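PDB 6MJC: monopolin complex subunit CSM1 from Candida glabrata, which forms part of the monopolin complex and binds a peptide of the kinetochore protein Dsn1, probably recruiting monopolin to the kinetochore. Local coordinates for residues Thr5-Lys10 with Thr24-Thr29. Numbering follows the deposited sequence.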
# COMPACT_ATOMS: atom_id res chain seq x y z
N THR A 5 10.38 -1.19 -14.87
CA THR A 5 10.07 0.06 -14.18
C THR A 5 9.51 -0.21 -12.78
O THR A 5 9.87 0.46 -11.80
CB THR A 5 9.05 0.87 -14.97
OG1 THR A 5 9.55 1.19 -16.27
CG2 THR A 5 8.68 2.16 -14.19
N ILE A 6 8.62 -1.19 -12.68
CA ILE A 6 8.00 -1.50 -11.40
C ILE A 6 9.07 -1.83 -10.37
O ILE A 6 8.99 -1.39 -9.21
CB ILE A 6 6.99 -2.66 -11.58
CG1 ILE A 6 5.64 -2.07 -12.01
CG2 ILE A 6 6.91 -3.48 -10.32
CD1 ILE A 6 4.64 -3.10 -12.47
N GLU A 7 10.04 -2.66 -10.74
CA GLU A 7 11.11 -3.02 -9.82
C GLU A 7 11.84 -1.77 -9.35
O GLU A 7 12.08 -1.58 -8.16
CB GLU A 7 12.07 -3.99 -10.51
CG GLU A 7 12.52 -5.13 -9.65
CD GLU A 7 13.01 -6.29 -10.49
OE1 GLU A 7 12.22 -7.23 -10.71
OE2 GLU A 7 14.17 -6.25 -10.95
N ILE A 8 12.15 -0.88 -10.29
CA ILE A 8 12.82 0.38 -9.95
C ILE A 8 12.00 1.17 -8.94
O ILE A 8 12.53 1.68 -7.95
CB ILE A 8 13.08 1.19 -11.23
CG1 ILE A 8 14.05 0.42 -12.14
CG2 ILE A 8 13.61 2.58 -10.87
CD1 ILE A 8 14.13 0.97 -13.55
N ILE A 9 10.69 1.29 -9.18
CA ILE A 9 9.84 2.07 -8.28
C ILE A 9 9.82 1.45 -6.89
O ILE A 9 9.90 2.15 -5.88
CB ILE A 9 8.42 2.24 -8.87
CG1 ILE A 9 8.58 3.11 -10.13
CG2 ILE A 9 7.51 2.81 -7.84
CD1 ILE A 9 7.45 4.04 -10.38
N LYS A 10 9.64 0.13 -6.82
CA LYS A 10 9.66 -0.58 -5.54
C LYS A 10 10.96 -0.30 -4.79
O LYS A 10 10.94 0.03 -3.60
CB LYS A 10 9.49 -2.09 -5.76
CG LYS A 10 9.73 -2.93 -4.51
CD LYS A 10 10.53 -4.19 -4.82
CE LYS A 10 11.18 -4.77 -3.57
NZ LYS A 10 12.11 -5.90 -3.89
N THR A 24 8.29 -9.38 0.63
CA THR A 24 8.10 -9.04 -0.77
C THR A 24 7.87 -10.32 -1.58
O THR A 24 8.55 -11.32 -1.35
CB THR A 24 9.35 -8.31 -1.33
OG1 THR A 24 9.66 -7.21 -0.48
CG2 THR A 24 9.08 -7.83 -2.74
N TYR A 25 6.94 -10.28 -2.53
CA TYR A 25 6.79 -11.38 -3.47
C TYR A 25 6.40 -10.86 -4.85
O TYR A 25 5.78 -9.80 -4.97
CB TYR A 25 5.72 -12.41 -2.99
CG TYR A 25 4.26 -11.95 -2.93
CD1 TYR A 25 3.73 -11.35 -1.79
CD2 TYR A 25 3.43 -12.11 -4.03
CE1 TYR A 25 2.41 -10.93 -1.73
CE2 TYR A 25 2.10 -11.69 -3.99
CZ TYR A 25 1.60 -11.09 -2.85
OH TYR A 25 0.27 -10.69 -2.77
N GLU A 26 6.69 -11.65 -5.86
CA GLU A 26 6.21 -11.40 -7.22
C GLU A 26 5.41 -12.61 -7.70
O GLU A 26 5.90 -13.73 -7.64
CB GLU A 26 7.38 -11.14 -8.16
CG GLU A 26 6.99 -10.66 -9.51
CD GLU A 26 8.20 -10.16 -10.27
OE1 GLU A 26 8.02 -9.74 -11.42
OE2 GLU A 26 9.31 -10.20 -9.72
N ASP A 27 4.19 -12.37 -8.20
CA ASP A 27 3.37 -13.45 -8.74
C ASP A 27 2.95 -13.01 -10.15
O ASP A 27 3.54 -12.12 -10.79
CB ASP A 27 2.19 -13.83 -7.80
CG ASP A 27 1.10 -12.76 -7.68
OD1 ASP A 27 1.10 -11.74 -8.38
OD2 ASP A 27 0.19 -12.96 -6.87
N ASP A 28 1.92 -13.66 -10.68
CA ASP A 28 1.49 -13.36 -12.05
C ASP A 28 0.94 -11.94 -12.16
O ASP A 28 1.15 -11.26 -13.17
CB ASP A 28 0.44 -14.38 -12.52
CG ASP A 28 1.07 -15.63 -13.09
OD1 ASP A 28 2.30 -15.81 -12.93
OD2 ASP A 28 0.33 -16.43 -13.69
N THR A 29 0.25 -11.48 -11.12
CA THR A 29 -0.40 -10.17 -11.18
C THR A 29 0.61 -9.02 -11.10
O THR A 29 0.36 -7.95 -11.64
CB THR A 29 -1.40 -10.06 -10.03
OG1 THR A 29 -0.67 -9.99 -8.80
CG2 THR A 29 -2.39 -11.26 -9.99
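Glu7 and Lys10, one turn apart on helix 5-13, meet Glu26 and Thr24 on the edge strand 19-26. The contact is small, burying 97 Å² in all, and no hydrogen bond crosses it. Ile6 turns to the sheet instead, packing on Leu31 and Phe50. The carboxylate of Glu7 swings round to Glu26, and Glu7 OE1 comes within 4.3 Å of Glu26 OE2. These like charges may raise the proton affinity of either group. Glu26 OE2 also takes a weak hydrogen bond from the backbone of the bound Dsn1 peptide. The side chain of Lys10 lies on Leu31 and Phe33 and meets Thr24 tip to tip. With CG anti to the backbone N (chi1 171°) and a bend at chi2, the chain carries its amine toward the strand. Lys10 NZ ends 3.8 Å from Thr24 CG2, a van der Waals contact of the ammonium end with a methyl. Beyond the strand, Asp27 OD1 is hydrogen-bonded to Thr29 OG1 at 2.5 Å through its syn lone pair, and it also accepts from Gly30 N. These bonds tie down the turn into strand 30-37. The arrangement is that of the first helix of the construct packed against an antiparallel sheet, here in the Csm1/Pcs1 family domain. Glu26 makes backbone hydrogen bonds to the bound Dsn1 peptide, consistent with beta-augmentation of the edge strand.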